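Long-range contact in UDP-glucose 6-dehydrogenase (Pyrobaculum islandicum, PDB 3VTF), which probably catalyses the NAD-dependent oxidation of UDP-glucose to UDP-glucuronate, binding the sugar nucleotide in a cleft between two alpha/beta domains: residues A[177-182]-A[347-352]. Residues are numbered along the deposited sequence; the frame is centred on the assembly and turned at random.
Sequences LREGSA and TDDVRE. With UPG (uridine-5'-diphosphate-glucose), chain B.
Two donors of Arg-351 reach Asp-349 OD1 from opposite faces of the carboxylate: the backbone N at 2.8 Å, closing an Asx turn, and NE at 3.1 Å. Arg-351 NH2 bonds Asp-349 OD2 at 2.9 Å, so that with NE the guanidinium grips the carboxylate side-on by two nitrogens, as a lysine cannot. With CG anti to the backbone N (chi1 -169°), Asp-349 sets OD2 beside the carboxylate of Glu-179, 2.8 Å from its OE2, the two groups nearly coplanar. Arg-351 NH2 also lies by Glu-179 OE2, in a long salt bridge (3.7 Å). These loops, following strands 169-172 and 335-339, face each other across the cleft between the NAD-binding and UDP-binding domains. Glu-179 N donates to O1B of UDP-glucose at 2.9 Å, and Glu-179 and Arg-351 are predicted to bind NAD. Were Asp-349 cut back to an alanine, the Asx turn would probably be lost and the Arg-351 guanidinium, without its two-point partner, set free to swing away from Glu-179. Gly-180 suits the type II turn from Arg-178 to Ser-181, where a CB would collide with the preceding carbonyl. Thr-347 serves two neighbours: methyl CG2 packs against Glu-179 OE1, while OG1 bonds Lys-344 O weakly.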
ATOM      1  N   LEU A 177      -8.294  16.491  -4.175  1.00 21.78           N
ATOM      2  CA  LEU A 177      -9.317  16.395  -5.193  1.00 26.66           C
ATOM      3  C   LEU A 177      -8.823  15.448  -6.301  1.00 31.15           C
ATOM      4  O   LEU A 177      -7.716  15.605  -6.779  1.00 28.54           O
ATOM      5  CB  LEU A 177      -9.530  17.802  -5.850  1.00 24.03           C
ATOM      6  CG  LEU A 177     -10.025  18.903  -4.841  1.00 23.75           C
ATOM      7  CD1 LEU A 177     -10.588  20.028  -5.681  1.00 20.89           C
ATOM      8  CD2 LEU A 177     -11.092  18.391  -3.835  1.00 24.29           C
ATOM      9  N   ARG A 178      -9.682  14.568  -6.805  1.00 26.74           N
ATOM     10  CA  ARG A 178      -9.351  13.873  -8.073  1.00 28.55           C
ATOM     11  C   ARG A 178     -10.078  14.494  -9.244  1.00 27.12           C
ATOM     12  O   ARG A 178     -11.297  14.840  -9.182  1.00 25.48           O
ATOM     13  CB  ARG A 178      -9.656  12.366  -8.030  1.00 28.49           C
ATOM     14  CG  ARG A 178      -9.323  11.760  -6.706  1.00 39.78           C
ATOM     15  CD  ARG A 178      -9.738  10.302  -6.674  1.00 48.15           C
ATOM     16  NE  ARG A 178     -11.173  10.108  -6.532  1.00 57.78           N
ATOM     17  CZ  ARG A 178     -11.866  10.258  -5.414  1.00 54.61           C
ATOM     18  NH1 ARG A 178     -11.279  10.621  -4.278  1.00 61.33           N
ATOM     19  NH2 ARG A 178     -13.175  10.038  -5.442  1.00 52.94           N
ATOM     20  N   GLU A 179      -9.358  14.604 -10.344  1.00 26.09           N
ATOM     21  CA  GLU A 179     -10.005  15.047 -11.557  1.00 30.32           C
ATOM     22  C   GLU A 179     -11.109  14.069 -11.902  1.00 26.55           C
ATOM     23  O   GLU A 179     -10.968  12.835 -11.670  1.00 28.71           O
ATOM     24  CB  GLU A 179      -9.019  15.086 -12.695  1.00 33.45           C
ATOM     25  CG  GLU A 179      -8.529  16.452 -13.052  1.00 49.72           C
ATOM     26  CD  GLU A 179      -7.759  16.443 -14.383  1.00 49.25           C
ATOM     27  OE1 GLU A 179      -8.379  16.381 -15.487  1.00 54.19           O
ATOM     28  OE2 GLU A 179      -6.546  16.528 -14.279  1.00 53.39           O
ATOM     29  N   GLY A 180     -12.216  14.580 -12.429  1.00 34.21           N
ATOM     30  CA  GLY A 180     -13.327  13.673 -12.683  1.00 32.71           C
ATOM     31  C   GLY A 180     -14.300  13.530 -11.571  1.00 36.68           C
ATOM     32  O   GLY A 180     -15.480  13.327 -11.813  1.00 33.26           O
ATOM     33  N   SER A 181     -13.859  13.702 -10.328  1.00 31.61           N
ATOM     34  CA  SER A 181     -14.826  13.769  -9.219  1.00 26.96           C
ATOM     35  C   SER A 181     -14.478  14.959  -8.235  1.00 25.46           C
ATOM     36  O   SER A 181     -14.610  14.824  -7.063  1.00 23.77           O
ATOM     37  CB  SER A 181     -14.865  12.445  -8.498  1.00 32.31           C
ATOM     38  OG  SER A 181     -13.559  12.029  -8.097  1.00 37.34           O
ATOM     39  N   ALA A 182     -13.975  16.073  -8.755  1.00 22.64           N
ATOM     40  CA  ALA A 182     -13.366  17.072  -7.874  1.00 24.09           C
ATOM     41  C   ALA A 182     -14.451  17.737  -6.977  1.00 25.42           C
ATOM     42  O   ALA A 182     -14.220  18.053  -5.817  1.00 24.34           O
ATOM     43  CB  ALA A 182     -12.715  18.103  -8.756  1.00 22.96           C
ATOM     44  N   THR A 347     -12.276  12.620 -18.785  1.00 40.11           N
ATOM     45  CA  THR A 347     -11.609  13.922 -18.792  1.00 42.13           C
ATOM     46  C   THR A 347     -11.166  14.059 -20.207  1.00 38.78           C
ATOM     47  O   THR A 347     -11.183  13.087 -21.017  1.00 39.19           O
ATOM     48  CB  THR A 347     -10.333  13.982 -17.932  1.00 44.72           C
ATOM     49  OG1 THR A 347      -9.473  12.913 -18.352  1.00 40.70           O
ATOM     50  CG2 THR A 347     -10.590  13.802 -16.422  1.00 43.14           C
ATOM     51  N   ASP A 348     -10.720  15.271 -20.527  1.00 40.16           N
ATOM     52  CA  ASP A 348     -10.165  15.511 -21.835  1.00 39.23           C
ATOM     53  C   ASP A 348      -8.665  15.841 -21.703  1.00 41.11           C
ATOM     54  O   ASP A 348      -7.956  16.035 -22.697  1.00 43.30           O
ATOM     55  CB  ASP A 348     -10.964  16.551 -22.653  1.00 48.13           C
ATOM     56  CG  ASP A 348     -10.930  17.945 -22.043  1.00 53.95           C
ATOM     57  OD1 ASP A 348     -10.817  18.025 -20.814  1.00 44.26           O
ATOM     58  OD2 ASP A 348     -11.032  18.953 -22.810  1.00 52.69           O
ATOM     59  N   ASP A 349      -8.206  15.798 -20.480  1.00 36.83           N
ATOM     60  CA  ASP A 349      -6.790  15.991 -20.112  1.00 34.82           C
ATOM     61  C   ASP A 349      -5.881  14.864 -20.645  1.00 34.08           C
ATOM     62  O   ASP A 349      -6.095  13.671 -20.309  1.00 32.67           O
ATOM     63  CB  ASP A 349      -6.740  16.040 -18.554  1.00 29.09           C
ATOM     64  CG  ASP A 349      -5.406  16.485 -18.013  1.00 30.81           C
ATOM     65  OD1 ASP A 349      -4.415  16.536 -18.756  1.00 34.02           O
ATOM     66  OD2 ASP A 349      -5.345  16.792 -16.804  1.00 32.82           O
ATOM     67  N   VAL A 350      -4.875  15.209 -21.452  1.00 29.76           N
ATOM     68  CA  VAL A 350      -3.847  14.263 -21.914  1.00 28.71           C
ATOM     69  C   VAL A 350      -2.472  14.387 -21.230  1.00 26.29           C
ATOM     70  O   VAL A 350      -1.518  13.783 -21.643  1.00 24.42           O
ATOM     71  CB  VAL A 350      -3.703  14.390 -23.435  1.00 32.51           C
ATOM     72  CG1 VAL A 350      -5.049  13.956 -24.076  1.00 29.52           C
ATOM     73  CG2 VAL A 350      -3.341  15.827 -23.769  1.00 31.10           C
ATOM     74  N   ARG A 351      -2.350  15.184 -20.150  1.00 25.90           N
ATOM     75  CA  ARG A 351      -1.014  15.412 -19.607  1.00 26.20           C
ATOM     76  C   ARG A 351      -0.415  14.111 -19.114  1.00 26.15           C
ATOM     77  O   ARG A 351      -1.116  13.359 -18.409  1.00 24.75           O
ATOM     78  CB  ARG A 351      -1.094  16.457 -18.435  1.00 27.44           C
ATOM     79  CG  ARG A 351      -1.375  17.900 -18.999  1.00 31.89           C
ATOM     80  CD  ARG A 351      -1.567  18.901 -17.851  1.00 28.27           C
ATOM     81  NE  ARG A 351      -2.870  18.705 -17.186  1.00 31.33           N
ATOM     82  CZ  ARG A 351      -3.243  19.449 -16.150  1.00 34.18           C
ATOM     83  NH1 ARG A 351      -2.411  20.381 -15.650  1.00 33.46           N
ATOM     84  NH2 ARG A 351      -4.374  19.266 -15.579  1.00 32.80           N
ATOM     85  N   GLU A 352       0.824  13.834 -19.525  1.00 23.98           N
ATOM     86  CA  GLU A 352       1.521  12.581 -19.158  1.00 25.08           C
ATOM     87  C   GLU A 352       0.658  11.332 -19.529  1.00 25.19           C
ATOM     88  O   GLU A 352       0.757  10.292 -18.879  1.00 25.27           O
ATOM     89  CB  GLU A 352       1.905  12.581 -17.640  1.00 29.45           C
ATOM     90  CG  GLU A 352       2.974  13.616 -17.276  1.00 33.49           C
ATOM     91  CD  GLU A 352       4.208  13.436 -18.162  1.00 46.27           C
ATOM     92  OE1 GLU A 352       4.732  12.290 -18.273  1.00 52.63           O
ATOM     93  OE2 GLU A 352       4.621  14.424 -18.776  1.00 44.33           O
TER
HETATM   94  N1  UPG B1001      -4.592   4.499 -12.307  1.00 23.90           N
HETATM   95  C2  UPG B1001      -4.106   3.179 -12.545  1.00 23.29           C
HETATM   96  N3  UPG B1001      -4.560   2.178 -11.788  1.00 22.31           N
HETATM   97  C4  UPG B1001      -5.431   2.438 -10.741  1.00 24.34           C
HETATM   98  C5  UPG B1001      -5.924   3.757 -10.447  1.00 23.78           C
HETATM   99  C6  UPG B1001      -5.421   4.791 -11.262  1.00 22.90           C
HETATM  100  O2  UPG B1001      -3.278   2.928 -13.476  1.00 22.06           O
HETATM  101  O4  UPG B1001      -5.797   1.458 -10.009  1.00 22.33           O
HETATM  102  C1C UPG B1001      -4.009   5.544 -13.181  1.00 22.68           C
HETATM  103  C2C UPG B1001      -5.117   6.337 -13.846  1.00 25.70           C
HETATM  104  O2C UPG B1001      -5.513   5.774 -15.094  1.00 23.54           O
HETATM  105  C3C UPG B1001      -4.453   7.717 -14.048  1.00 25.06           C
HETATM  106  C4C UPG B1001      -3.501   7.851 -12.859  1.00 21.74           C
HETATM  107  O4C UPG B1001      -3.415   6.522 -12.297  1.00 23.46           O
HETATM  108  O3C UPG B1001      -3.592   7.662 -15.216  1.00 24.60           O
HETATM  109  C5C UPG B1001      -4.015   8.812 -11.761  1.00 26.48           C
HETATM  110  O5C UPG B1001      -5.411   8.548 -11.574  1.00 26.47           O
HETATM  111  PA  UPG B1001      -6.282   9.457 -10.453  1.00 30.73           P
HETATM  112  O1A UPG B1001      -5.728   9.222  -9.010  1.00 25.13           O
HETATM  113  O2A UPG B1001      -7.787   9.325 -10.802  1.00 33.07           O
HETATM  114  O3A UPG B1001      -5.999  10.918 -11.069  1.00 29.60           O
HETATM  115  PB  UPG B1001      -5.703  12.372 -10.366  1.00 31.34           P
HETATM  116  O1B UPG B1001      -6.821  13.298 -10.771  1.00 32.13           O
HETATM  117  O2B UPG B1001      -4.311  12.564 -11.018  1.00 33.54           O
HETATM  118  O3B UPG B1001      -5.774  12.287  -8.775  1.00 28.67           O
HETATM  119  C1' UPG B1001      -4.555  12.164  -7.979  1.00 28.03           C
HETATM  120  C2' UPG B1001      -4.971  11.657  -6.615  1.00 26.37           C
HETATM  121  C3' UPG B1001      -5.724  12.797  -5.889  1.00 27.25           C
HETATM  122  C4' UPG B1001      -4.782  14.023  -5.838  1.00 28.37           C
HETATM  123  C5' UPG B1001      -4.542  14.508  -7.323  1.00 27.96           C
HETATM  124  C6' UPG B1001      -3.582  15.704  -7.511  1.00 27.79           C
HETATM  125  O2' UPG B1001      -5.916  10.596  -7.030  1.00 25.44           O
HETATM  126  O3' UPG B1001      -6.029  12.330  -4.590  1.00 25.38           O
HETATM  127  O4' UPG B1001      -5.499  15.076  -5.158  1.00 29.95           O
HETATM  128  O5' UPG B1001      -3.820  13.385  -7.903  1.00 31.91           O
HETATM  129  O6' UPG B1001      -2.605  15.719  -6.442  1.00 23.12           O